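Local structure of glucoamylase (Thermoanaerobacterium thermosaccharolyticum, 1LF6) at residues T562-T567 with P571-Y576; L601-R606 with T618-A623; Q637-E640 with P645-S648. The protein hydrolyses terminal alpha-1,4-linked glucose residues successively from the non-reducing ends of starch-like chains, releasing beta-D-glucose, as a family 15 glucoamylase. All coordinates share one frame; numbering follows the deposited sequence.

Contact 1: residues T562-T567 with P571-Y576; sequences TIKVDT and PSWYRY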
ATOM      1  N   THR A 562       0.405   1.927 -29.046  1.00 21.48           N
ATOM      2  CA  THR A 562      -0.900   2.315 -28.533  1.00 19.84           C
ATOM      3  C   THR A 562      -0.998   2.719 -27.065  1.00 18.67           C
ATOM      4  O   THR A 562      -1.786   3.598 -26.720  1.00 15.90           O
ATOM      5  CB  THR A 562      -1.927   1.183 -28.779  1.00 22.75           C
ATOM      6  OG1 THR A 562      -1.578   0.040 -27.991  1.00 23.90           O
ATOM      7  CG2 THR A 562      -1.921   0.774 -30.240  1.00 23.63           C
ATOM      8  N   ILE A 563      -0.210   2.094 -26.195  1.00 17.18           N
ATOM      9  CA  ILE A 563      -0.318   2.415 -24.780  1.00 15.87           C
ATOM     10  C   ILE A 563       0.985   2.704 -24.051  1.00 16.87           C
ATOM     11  O   ILE A 563       1.086   2.512 -22.834  1.00 18.05           O
ATOM     12  CB  ILE A 563      -1.088   1.301 -24.026  1.00 14.08           C
ATOM     13  CG1 ILE A 563      -0.412  -0.051 -24.259  1.00 13.90           C
ATOM     14  CG2 ILE A 563      -2.542   1.252 -24.518  1.00 12.58           C
ATOM     15  CD1 ILE A 563      -1.058  -1.203 -23.504  1.00 13.98           C
ATOM     16  N   LYS A 564       1.984   3.157 -24.796  1.00 16.80           N
ATOM     17  CA  LYS A 564       3.259   3.529 -24.202  1.00 15.63           C
ATOM     18  C   LYS A 564       3.309   5.052 -24.186  1.00 16.24           C
ATOM     19  O   LYS A 564       2.850   5.705 -25.124  1.00 15.62           O
ATOM     20  CB  LYS A 564       4.436   2.997 -25.025  1.00 16.25           C
ATOM     21  CG  LYS A 564       5.789   3.459 -24.490  1.00 14.47           C
ATOM     22  CD  LYS A 564       6.951   3.047 -25.375  1.00 12.12           C
ATOM     23  CE  LYS A 564       8.261   3.562 -24.779  1.00 16.24           C
ATOM     24  NZ  LYS A 564       9.444   3.287 -25.636  1.00 16.08           N
ATOM     25  N   VAL A 565       3.832   5.619 -23.108  1.00 15.64           N
ATOM     26  CA  VAL A 565       3.964   7.069 -23.007  1.00 17.27           C
ATOM     27  C   VAL A 565       5.320   7.414 -22.400  1.00 18.51           C
ATOM     28  O   VAL A 565       5.686   6.893 -21.346  1.00 18.74           O
ATOM     29  CB  VAL A 565       2.869   7.707 -22.113  1.00 17.53           C
ATOM     30  CG1 VAL A 565       3.156   9.198 -21.930  1.00 18.73           C
ATOM     31  CG2 VAL A 565       1.489   7.513 -22.742  1.00 17.13           C
ATOM     32  N   ASP A 566       6.073   8.271 -23.082  1.00 19.32           N
ATOM     33  CA  ASP A 566       7.370   8.719 -22.583  1.00 20.47           C
ATOM     34  C   ASP A 566       7.141   9.970 -21.740  1.00 19.81           C
ATOM     35  O   ASP A 566       6.991  11.066 -22.279  1.00 19.54           O
ATOM     36  CB  ASP A 566       8.314   9.073 -23.739  1.00 23.59           C
ATOM     37  CG  ASP A 566       8.992   7.861 -24.337  1.00 25.45           C
ATOM     38  OD1 ASP A 566       9.706   7.155 -23.591  1.00 23.49           O
ATOM     39  OD2 ASP A 566       8.817   7.619 -25.552  1.00 29.22           O
ATOM     40  N   THR A 567       7.101   9.813 -20.424  1.00 18.25           N
ATOM     41  CA  THR A 567       6.897  10.960 -19.546  1.00 18.67           C
ATOM     42  C   THR A 567       8.235  11.658 -19.318  1.00 18.51           C
ATOM     43  O   THR A 567       9.290  11.118 -19.651  1.00 18.32           O
ATOM     44  CB  THR A 567       6.383  10.535 -18.160  1.00 18.89           C
ATOM     45  OG1 THR A 567       7.457   9.918 -17.442  1.00 19.22           O
ATOM     46  CG2 THR A 567       5.233   9.551 -18.283  1.00 19.48           C
ATOM     47  N   PRO A 571       9.764   6.273 -19.480  1.00 14.43           N
ATOM     48  CA  PRO A 571       8.609   5.609 -20.072  1.00 14.51           C
ATOM     49  C   PRO A 571       7.767   4.788 -19.107  1.00 15.48           C
ATOM     50  O   PRO A 571       8.269   4.249 -18.116  1.00 12.84           O
ATOM     51  CB  PRO A 571       9.246   4.732 -21.129  1.00 15.89           C
ATOM     52  CG  PRO A 571      10.469   4.235 -20.394  1.00 16.53           C
ATOM     53  CD  PRO A 571      10.999   5.507 -19.739  1.00 13.25           C
ATOM     54  N   SER A 572       6.474   4.719 -19.404  1.00 15.34           N
ATOM     55  CA  SER A 572       5.545   3.902 -18.632  1.00 15.43           C
ATOM     56  C   SER A 572       4.420   3.490 -19.580  1.00 15.70           C
ATOM     57  O   SER A 572       4.320   4.007 -20.691  1.00 16.74           O
ATOM     58  CB  SER A 572       4.986   4.651 -17.424  1.00 17.44           C
ATOM     59  OG  SER A 572       4.432   3.719 -16.498  1.00 17.71           O
ATOM     60  N   TRP A 573       3.586   2.558 -19.143  1.00 14.53           N
ATOM     61  CA  TRP A 573       2.500   2.055 -19.967  1.00 15.78           C
ATOM     62  C   TRP A 573       1.167   2.019 -19.226  1.00 15.83           C
ATOM     63  O   TRP A 573       1.142   1.981 -17.996  1.00 15.25           O
ATOM     64  CB  TRP A 573       2.818   0.626 -20.422  1.00 13.94           C
ATOM     65  CG  TRP A 573       3.943   0.512 -21.395  1.00 13.84           C
ATOM     66  CD1 TRP A 573       3.838   0.264 -22.730  1.00 15.16           C
ATOM     67  CD2 TRP A 573       5.346   0.682 -21.128  1.00 14.89           C
ATOM     68  NE1 TRP A 573       5.080   0.270 -23.316  1.00 15.19           N
ATOM     69  CE2 TRP A 573       6.024   0.526 -22.357  1.00 12.71           C
ATOM     70  CE3 TRP A 573       6.094   0.955 -19.969  1.00 15.12           C
ATOM     71  CZ2 TRP A 573       7.416   0.633 -22.467  1.00 10.91           C
ATOM     72  CZ3 TRP A 573       7.478   1.063 -20.077  1.00 12.49           C
ATOM     73  CH2 TRP A 573       8.123   0.901 -21.319  1.00 14.13           C
ATOM     74  N   TYR A 574       0.066   2.043 -19.981  1.00 16.45           N
ATOM     75  CA  TYR A 574      -1.281   1.917 -19.407  1.00 15.04           C
ATOM     76  C   TYR A 574      -1.459   0.404 -19.284  1.00 13.85           C
ATOM     77  O   TYR A 574      -0.739  -0.356 -19.936  1.00 14.39           O
ATOM     78  CB  TYR A 574      -2.356   2.425 -20.373  1.00 15.57           C
ATOM     79  CG  TYR A 574      -2.347   3.909 -20.648  1.00 15.99           C
ATOM     80  CD1 TYR A 574      -2.945   4.803 -19.766  1.00 15.97           C
ATOM     81  CD2 TYR A 574      -1.754   4.419 -21.807  1.00 16.33           C
ATOM     82  CE1 TYR A 574      -2.959   6.169 -20.028  1.00 18.30           C
ATOM     83  CE2 TYR A 574      -1.761   5.785 -22.079  1.00 16.00           C
ATOM     84  CZ  TYR A 574      -2.366   6.652 -21.186  1.00 18.73           C
ATOM     85  OH  TYR A 574      -2.387   8.002 -21.454  1.00 20.47           O
ATOM     86  N   ARG A 575      -2.422  -0.031 -18.480  1.00 13.42           N
ATOM     87  CA  ARG A 575      -2.690  -1.463 -18.311  1.00 14.77           C
ATOM     88  C   ARG A 575      -3.257  -2.057 -19.604  1.00 14.18           C
ATOM     89  O   ARG A 575      -3.037  -3.227 -19.903  1.00 13.64           O
ATOM     90  CB  ARG A 575      -3.706  -1.688 -17.193  1.00 15.09           C
ATOM     91  CG  ARG A 575      -3.376  -1.002 -15.887  1.00 17.89           C
ATOM     92  CD  ARG A 575      -4.667  -0.771 -15.102  1.00 18.72           C
ATOM     93  NE  ARG A 575      -5.046  -1.880 -14.258  1.00 22.17           N
ATOM     94  CZ  ARG A 575      -6.279  -2.088 -13.804  1.00 19.73           C
ATOM     95  NH1 ARG A 575      -6.528  -3.130 -13.024  1.00 20.04           N
ATOM     96  NH2 ARG A 575      -7.267  -1.281 -14.152  1.00 18.92           N
ATOM     97  N   TYR A 576      -4.008  -1.244 -20.346  1.00 13.59           N
ATOM     98  CA  TYR A 576      -4.618  -1.652 -21.621  1.00 13.01           C
ATOM     99  C   TYR A 576      -5.384  -0.461 -22.188  1.00 13.59           C
ATOM    100  O   TYR A 576      -5.692   0.477 -21.456  1.00 11.04           O
ATOM    101  CB  TYR A 576      -5.568  -2.842 -21.417  1.00 14.15           C
ATOM    102  CG  TYR A 576      -6.660  -2.607 -20.393  1.00 13.91           C
ATOM    103  CD1 TYR A 576      -7.832  -1.921 -20.729  1.00 13.38           C
ATOM    104  CD2 TYR A 576      -6.514  -3.052 -19.078  1.00 11.96           C
ATOM    105  CE1 TYR A 576      -8.826  -1.683 -19.784  1.00  9.53           C
ATOM    106  CE2 TYR A 576      -7.507  -2.816 -18.122  1.00 12.13           C
ATOM    107  CZ  TYR A 576      -8.656  -2.132 -18.484  1.00 12.37           C
ATOM    108  OH  TYR A 576      -9.628  -1.890 -17.541  1.00 11.95           O
TER
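Lys-564 and Trp-573 meet side by side in a two-stranded antiparallel beta hairpin, strand 564-567 against strand 570-573, that follows directly on helix 550-562. The tightly packed part comprises the indole and the Ile-563/Tyr-574 pair. Lys-564 CG is anti to the backbone N (chi1 176°) and the chain runs on fully extended, which lays its methylenes along one face of the ring: CG sits 3.3 Å above the ring plane, toward the rim, and CB comes within 3.3 Å of Trp-573 NE1. The lysine CA makes a CH-pi contact with the five-membered ring as well. Trp-573 NE1 itself is hydrogen-bonded to Asp-560. At the end of the hairpin away from the turn, Ile-563 CB packs against Tyr-574 CD2 at 3.9 Å, and Val-565 CG2 reaches Tyr-574 CE2; the hydroxyl of Tyr-574 is hydrogen-bonded to Glu-640. The backbones are joined at Val-565 and Ser-572 by a reciprocal pair of hydrogen bonds, and the bond from Val-565 N to Ser-572 O measures 2.9 Å. A third bond, after the last paired residues, runs from Tyr-574 N to Ile-563 O at 3.1 Å, its donor lying in the carbonyl plane.

The looser side is formed by the exposed Asp-566 and the outer end of the Lys-564 chain. Beside that end, Asp-566 meets Pro-571 CB through OD1 at 3.5 Å.

Contact 2: residues L601-R606 with T618-A623; sequences LLTGER and TPYVKA
Tyr-620 reaches from helix 618-627 across to helix 600-612 and meets Arg-606 obliquely, the guanidinium plane turned only 23° from the plane of the phenol. The closest touch is made by the aliphatic part of the arginine: CG lies 3.4 Å from Tyr-620 CE1 and 3.8 Å from Tyr-620 CZ. With CG anti to the backbone N (chi1 167°), Arg-606 first heads for the tyrosine, then bends at chi2 and chi3, and its charged end is taken up by a salt bridge from NH1 to Asp-560. The tyrosine ring therefore packs on methylene groups while the cationic group finds its partner elsewhere.

One turn earlier, the carbonyl of Thr-603 approaches the same ring, its O atom 3.5 Å from Tyr-620 CD1. The threonine divides its two branches: OG1 is hydrogen-bonded to Pro-571 O, whereas CG2, anti to the backbone N, points to the second helix and lies 3.9 Å from Ala-623 CB. The axes of the two segments come within 8.9 Å of each other. No hydrogen bond links the segments, so packing alone joins them here. Trp-573 touches Thr-603, Arg-606 and Tyr-620 alike. These are two successive helices packed nearly antiparallel, at 163°, in the catalytic domain of family 15, whose fold is an (alpha/alpha) barrel.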
ATOM      1  N   LEU A 601       4.562   0.281 -12.163  1.00 15.81           N
ATOM      2  CA  LEU A 601       4.671  -1.173 -12.032  1.00 15.08           C
ATOM      3  C   LEU A 601       4.977  -1.767 -13.407  1.00 13.57           C
ATOM      4  O   LEU A 601       5.824  -2.643 -13.536  1.00 13.37           O
ATOM      5  CB  LEU A 601       3.355  -1.767 -11.512  1.00 13.13           C
ATOM      6  CG  LEU A 601       3.160  -3.287 -11.623  1.00 14.95           C
ATOM      7  CD1 LEU A 601       4.215  -4.023 -10.807  1.00 12.59           C
ATOM      8  CD2 LEU A 601       1.762  -3.655 -11.138  1.00 14.70           C
ATOM      9  N   LEU A 602       4.282  -1.280 -14.433  1.00 14.39           N
ATOM     10  CA  LEU A 602       4.479  -1.778 -15.783  1.00 13.33           C
ATOM     11  C   LEU A 602       5.807  -1.332 -16.386  1.00 13.63           C
ATOM     12  O   LEU A 602       6.299  -1.939 -17.338  1.00 14.38           O
ATOM     13  CB  LEU A 602       3.302  -1.367 -16.670  1.00 14.22           C
ATOM     14  CG  LEU A 602       1.995  -1.972 -16.144  1.00 14.17           C
ATOM     15  CD1 LEU A 602       0.829  -1.577 -17.042  1.00 13.06           C
ATOM     16  CD2 LEU A 602       2.144  -3.496 -16.066  1.00 12.25           C
ATOM     17  N   THR A 603       6.387  -0.268 -15.839  1.00 14.36           N
ATOM     18  CA  THR A 603       7.689   0.201 -16.305  1.00 14.03           C
ATOM     19  C   THR A 603       8.689  -0.840 -15.810  1.00 13.23           C
ATOM     20  O   THR A 603       9.608  -1.233 -16.525  1.00 14.27           O
ATOM     21  CB  THR A 603       8.049   1.572 -15.697  1.00 12.99           C
ATOM     22  OG1 THR A 603       7.177   2.573 -16.234  1.00 12.97           O
ATOM     23  CG2 THR A 603       9.502   1.934 -16.022  1.00 12.61           C
ATOM     24  N   GLY A 604       8.491  -1.279 -14.571  1.00 13.21           N
ATOM     25  CA  GLY A 604       9.355  -2.283 -13.985  1.00 15.39           C
ATOM     26  C   GLY A 604       9.229  -3.609 -14.711  1.00 13.67           C
ATOM     27  O   GLY A 604      10.233  -4.270 -14.986  1.00 12.52           O
ATOM     28  N   GLU A 605       7.999  -4.008 -15.031  1.00 13.16           N
ATOM     29  CA  GLU A 605       7.797  -5.272 -15.733  1.00 12.92           C
ATOM     30  C   GLU A 605       8.441  -5.255 -17.118  1.00 13.66           C
ATOM     31  O   GLU A 605       8.968  -6.275 -17.559  1.00 11.84           O
ATOM     32  CB  GLU A 605       6.304  -5.616 -15.838  1.00 14.82           C
ATOM     33  CG  GLU A 605       5.697  -6.099 -14.518  1.00 15.53           C
ATOM     34  CD  GLU A 605       4.364  -6.809 -14.691  1.00 15.13           C
ATOM     35  OE1 GLU A 605       3.751  -7.174 -13.669  1.00 15.07           O
ATOM     36  OE2 GLU A 605       3.926  -7.011 -15.843  1.00 15.97           O
ATOM     37  N   ARG A 606       8.407  -4.108 -17.799  1.00 12.21           N
ATOM     38  CA  ARG A 606       9.031  -4.010 -19.116  1.00 14.86           C
ATOM     39  C   ARG A 606      10.543  -4.139 -18.959  1.00 13.63           C
ATOM     40  O   ARG A 606      11.219  -4.753 -19.786  1.00 16.16           O
ATOM     41  CB  ARG A 606       8.717  -2.670 -19.796  1.00 15.59           C
ATOM     42  CG  ARG A 606       9.597  -2.399 -21.015  1.00 21.86           C
ATOM     43  CD  ARG A 606       9.385  -3.427 -22.145  1.00 21.97           C
ATOM     44  NE  ARG A 606       8.208  -3.089 -22.929  1.00 27.63           N
ATOM     45  CZ  ARG A 606       8.235  -2.675 -24.191  1.00 23.78           C
ATOM     46  NH1 ARG A 606       7.102  -2.386 -24.806  1.00 28.34           N
ATOM     47  NH2 ARG A 606       9.379  -2.575 -24.850  1.00 24.72           N
ATOM     48  N   THR A 618      18.843  -0.597 -17.099  1.00 19.33           N
ATOM     49  CA  THR A 618      19.139   0.565 -16.262  1.00 19.80           C
ATOM     50  C   THR A 618      18.144   1.716 -16.443  1.00 19.08           C
ATOM     51  O   THR A 618      17.678   2.296 -15.466  1.00 19.40           O
ATOM     52  CB  THR A 618      20.581   1.070 -16.512  1.00 19.60           C
ATOM     53  OG1 THR A 618      21.500   0.008 -16.232  1.00 18.82           O
ATOM     54  CG2 THR A 618      20.906   2.258 -15.603  1.00 20.46           C
ATOM     55  N   PRO A 619      17.799   2.064 -17.694  1.00 20.87           N
ATOM     56  CA  PRO A 619      16.843   3.163 -17.873  1.00 19.75           C
ATOM     57  C   PRO A 619      15.482   2.893 -17.220  1.00 20.19           C
ATOM     58  O   PRO A 619      14.780   3.826 -16.836  1.00 20.10           O
ATOM     59  CB  PRO A 619      16.758   3.310 -19.394  1.00 21.70           C
ATOM     60  CG  PRO A 619      17.178   1.974 -19.906  1.00 22.11           C
ATOM     61  CD  PRO A 619      18.294   1.583 -18.993  1.00 21.39           C
ATOM     62  N   TYR A 620      15.115   1.620 -17.090  1.00 18.11           N
ATOM     63  CA  TYR A 620      13.851   1.261 -16.454  1.00 17.51           C
ATOM     64  C   TYR A 620      14.030   1.355 -14.948  1.00 16.38           C
ATOM     65  O   TYR A 620      13.098   1.706 -14.228  1.00 15.73           O
ATOM     66  CB  TYR A 620      13.423  -0.149 -16.871  1.00 17.83           C
ATOM     67  CG  TYR A 620      13.128  -0.225 -18.344  1.00 19.78           C
ATOM     68  CD1 TYR A 620      11.883   0.156 -18.847  1.00 18.95           C
ATOM     69  CD2 TYR A 620      14.128  -0.571 -19.251  1.00 20.38           C
ATOM     70  CE1 TYR A 620      11.645   0.202 -20.219  1.00 19.97           C
ATOM     71  CE2 TYR A 620      13.900  -0.527 -20.627  1.00 22.05           C
ATOM     72  CZ  TYR A 620      12.658  -0.136 -21.104  1.00 21.40           C
ATOM     73  OH  TYR A 620      12.442  -0.066 -22.464  1.00 23.94           O
ATOM     74  N   VAL A 621      15.227   1.037 -14.465  1.00 15.07           N
ATOM     75  CA  VAL A 621      15.492   1.158 -13.038  1.00 15.79           C
ATOM     76  C   VAL A 621      15.431   2.656 -12.713  1.00 15.89           C
ATOM     77  O   VAL A 621      14.749   3.076 -11.774  1.00 17.20           O
ATOM     78  CB  VAL A 621      16.895   0.598 -12.664  1.00 16.68           C
ATOM     79  CG1 VAL A 621      17.258   0.993 -11.241  1.00 16.98           C
ATOM     80  CG2 VAL A 621      16.902  -0.921 -12.797  1.00 11.82           C
ATOM     81  N   LYS A 622      16.131   3.459 -13.510  1.00 16.66           N
ATOM     82  CA  LYS A 622      16.157   4.908 -13.310  1.00 17.96           C
ATOM     83  C   LYS A 622      14.771   5.540 -13.408  1.00 17.29           C
ATOM     84  O   LYS A 622      14.458   6.466 -12.666  1.00 19.10           O
ATOM     85  CB  LYS A 622      17.102   5.571 -14.321  1.00 19.73           C
ATOM     86  CG  LYS A 622      18.569   5.206 -14.112  1.00 23.94           C
ATOM     87  CD  LYS A 622      19.065   5.682 -12.754  1.00 27.32           C
ATOM     88  CE  LYS A 622      20.373   5.012 -12.363  1.00 28.29           C
ATOM     89  NZ  LYS A 622      21.401   5.178 -13.423  1.00 34.51           N
ATOM     90  N   ALA A 623      13.946   5.047 -14.324  1.00 16.53           N
ATOM     91  CA  ALA A 623      12.599   5.581 -14.478  1.00 15.40           C
ATOM     92  C   ALA A 623      11.772   5.331 -13.215  1.00 15.79           C
ATOM     93  O   ALA A 623      11.075   6.224 -12.728  1.00 15.64           O
ATOM     94  CB  ALA A 623      11.918   4.953 -15.680  1.00 15.33           C
TER

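Contact 3: residues Q637-E640 with P645-S648; sequences QVWE and PTDS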
ATOM      1  N   GLN A 637      -0.197   4.635  -9.745  1.00 14.05           N
ATOM      2  CA  GLN A 637      -0.286   5.360 -11.010  1.00 14.37           C
ATOM      3  C   GLN A 637       0.333   6.756 -10.990  1.00 14.11           C
ATOM      4  O   GLN A 637       0.373   7.406  -9.946  1.00 13.56           O
ATOM      5  CB  GLN A 637      -1.759   5.505 -11.412  1.00 12.23           C
ATOM      6  CG  GLN A 637      -2.518   4.199 -11.535  1.00 11.30           C
ATOM      7  CD  GLN A 637      -3.974   4.413 -11.891  1.00 11.72           C
ATOM      8  OE1 GLN A 637      -4.295   5.169 -12.809  1.00 12.98           O
ATOM      9  NE2 GLN A 637      -4.862   3.745 -11.169  1.00 12.91           N
ATOM     10  N   VAL A 638       0.793   7.208 -12.160  1.00 15.29           N
ATOM     11  CA  VAL A 638       1.374   8.539 -12.334  1.00 14.51           C
ATOM     12  C   VAL A 638       0.770   9.195 -13.581  1.00 15.64           C
ATOM     13  O   VAL A 638       0.313   8.504 -14.497  1.00 13.47           O
ATOM     14  CB  VAL A 638       2.923   8.493 -12.512  1.00 16.34           C
ATOM     15  CG1 VAL A 638       3.577   7.901 -11.266  1.00 13.25           C
ATOM     16  CG2 VAL A 638       3.283   7.694 -13.755  1.00 12.93           C
ATOM     17  N   TRP A 639       0.772  10.528 -13.612  1.00 15.51           N
ATOM     18  CA  TRP A 639       0.225  11.285 -14.742  1.00 16.07           C
ATOM     19  C   TRP A 639       1.108  11.201 -15.981  1.00 17.28           C
ATOM     20  O   TRP A 639       2.333  11.095 -15.876  1.00 18.26           O
ATOM     21  CB  TRP A 639       0.054  12.760 -14.362  1.00 17.11           C
ATOM     22  CG  TRP A 639      -0.945  13.006 -13.283  1.00 16.07           C
ATOM     23  CD1 TRP A 639      -0.694  13.201 -11.956  1.00 18.20           C
ATOM     24  CD2 TRP A 639      -2.360  13.126 -13.446  1.00 17.36           C
ATOM     25  NE1 TRP A 639      -1.866  13.444 -11.282  1.00 16.47           N
ATOM     26  CE2 TRP A 639      -2.905  13.404 -12.175  1.00 16.50           C
ATOM     27  CE3 TRP A 639      -3.222  13.026 -14.545  1.00 18.46           C
ATOM     28  CZ2 TRP A 639      -4.275  13.585 -11.971  1.00 19.27           C
ATOM     29  CZ3 TRP A 639      -4.590  13.206 -14.338  1.00 21.36           C
ATOM     30  CH2 TRP A 639      -5.098  13.482 -13.058  1.00 18.86           C
ATOM     31  N   GLU A 640       0.490  11.267 -17.157  1.00 17.66           N
ATOM     32  CA  GLU A 640       1.232  11.194 -18.414  1.00 17.80           C
ATOM     33  C   GLU A 640       2.071  12.435 -18.700  1.00 17.72           C
ATOM     34  O   GLU A 640       3.167  12.329 -19.245  1.00 16.67           O
ATOM     35  CB  GLU A 640       0.296  11.009 -19.614  1.00 18.24           C
ATOM     36  CG  GLU A 640      -0.638   9.828 -19.573  1.00 15.89           C
ATOM     37  CD  GLU A 640      -1.967  10.163 -18.942  1.00 15.74           C
ATOM     38  OE1 GLU A 640      -2.976   9.549 -19.350  1.00 16.78           O
ATOM     39  OE2 GLU A 640      -2.006  11.029 -18.040  1.00 14.78           O
ATOM     40  N   PRO A 645       2.814  11.448  -9.253  1.00 17.39           N
ATOM     41  CA  PRO A 645       1.762  10.565  -8.728  1.00 17.23           C
ATOM     42  C   PRO A 645       0.349  11.128  -8.846  1.00 17.44           C
ATOM     43  O   PRO A 645       0.139  12.338  -8.728  1.00 15.31           O
ATOM     44  CB  PRO A 645       2.153  10.376  -7.255  1.00 15.89           C
ATOM     45  CG  PRO A 645       3.624  10.723  -7.210  1.00 19.32           C
ATOM     46  CD  PRO A 645       3.724  11.873  -8.175  1.00 17.91           C
ATOM     47  N   THR A 646      -0.619  10.250  -9.093  1.00 17.36           N
ATOM     48  CA  THR A 646      -2.015  10.676  -9.147  1.00 18.16           C
ATOM     49  C   THR A 646      -2.466  10.433  -7.711  1.00 18.81           C
ATOM     50  O   THR A 646      -1.620  10.255  -6.836  1.00 17.77           O
ATOM     51  CB  THR A 646      -2.852   9.806 -10.112  1.00 17.94           C
ATOM     52  OG1 THR A 646      -2.919   8.460  -9.622  1.00 18.49           O
ATOM     53  CG2 THR A 646      -2.230   9.812 -11.506  1.00 13.00           C
ATOM     54  N   ASP A 647      -3.767  10.429  -7.445  1.00 19.64           N
ATOM     55  CA  ASP A 647      -4.196  10.176  -6.079  1.00 21.69           C
ATOM     56  C   ASP A 647      -4.475   8.688  -5.871  1.00 19.32           C
ATOM     57  O   ASP A 647      -5.221   8.295  -4.974  1.00 17.97           O
ATOM     58  CB  ASP A 647      -5.442  10.984  -5.720  1.00 26.93           C
ATOM     59  CG  ASP A 647      -5.527  11.261  -4.227  1.00 33.83           C
ATOM     60  OD1 ASP A 647      -4.787  12.157  -3.755  1.00 36.66           O
ATOM     61  OD2 ASP A 647      -6.300  10.570  -3.519  1.00 36.09           O
ATOM     62  N   SER A 648      -3.864   7.869  -6.717  1.00 16.58           N
ATOM     63  CA  SER A 648      -4.025   6.428  -6.642  1.00 16.37           C
ATOM     64  C   SER A 648      -3.324   5.912  -5.391  1.00 16.93           C
ATOM     65  O   SER A 648      -2.634   6.663  -4.693  1.00 15.20           O
ATOM     66  CB  SER A 648      -3.420   5.776  -7.884  1.00 14.17           C
ATOM     67  OG  SER A 648      -2.057   6.144  -8.014  1.00 17.42           O
TER
HETATM   68  O   HOH W   1      -5.104   7.474 -11.311  1.00 17.57           O
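Thr-646 is turned with OG1 between its backbone N and carbonyl carbon (chi1 65°), which swings CG2 over Trp-639, and Ser-648 adopts the same kind of rotamer (chi1 57°), bringing OG to Gln-637. The methyl of Thr-646 stands almost on the normal of the indole five-membered ring, 3.6 Å from Thr-646 CG2 to the ring centroid, a CH-pi contact over one face. Pro-645 O lies at the ring's edge, near its plane. Lys-586 makes a cation-pi contact with the same indole.

The backbones are bridged at Val-638 and Pro-645; next to them Gln-637 O accepts a fairly straight bond from Thr-646 N at 3.1 Å, the donor standing above the carbonyl plane. Gln-637 N in turn donates to Ser-648 OG at 3.0 Å, a more bent bond (137°). Ser-648 OG donates to Thr-646 OG1, 2.9 Å away, and Ser-648 N donates to that same Thr-646 OG1. A water also bonds Thr-646 OG1 and reaches Gln-637 OE1 weakly; the main partner of this amide oxygen is Arg-597 N. A valine in place of Thr-646 would probably deprive Ser-648 OG and N of their common acceptor and let the serine hydroxyl turn. Thr-646 OG1 and Ser-648 N close an ST turn, here within a loop beside Trp-325, a probable substrate-binding residue.

Overall arrangement
The three contacts follow one another along the chain without interleaving, all within the family 15 catalytic region. Contacts 1 and 2 have centres about 12 Å apart: the chain leaves the hairpin of strands 564-567 and 570-573 for helix 600-612, which packs back on it, with Thr-603 meeting Pro-571 and Ser-572. Contact 3, its centre about 13 Å from that of contact 1, lies in the loop between helices 618-627 and 653-668 and is joined to the hairpin through Tyr-574 and Glu-640. The centres of contacts 2 and 3 are about 16 Å apart, and the two do not touch. The hairpin thus bridges the helical pair and a loop next to the probable substrate site. Tyr-576, just after it, has its side chain about 6 Å from that of Glu-435, the likely proton acceptor.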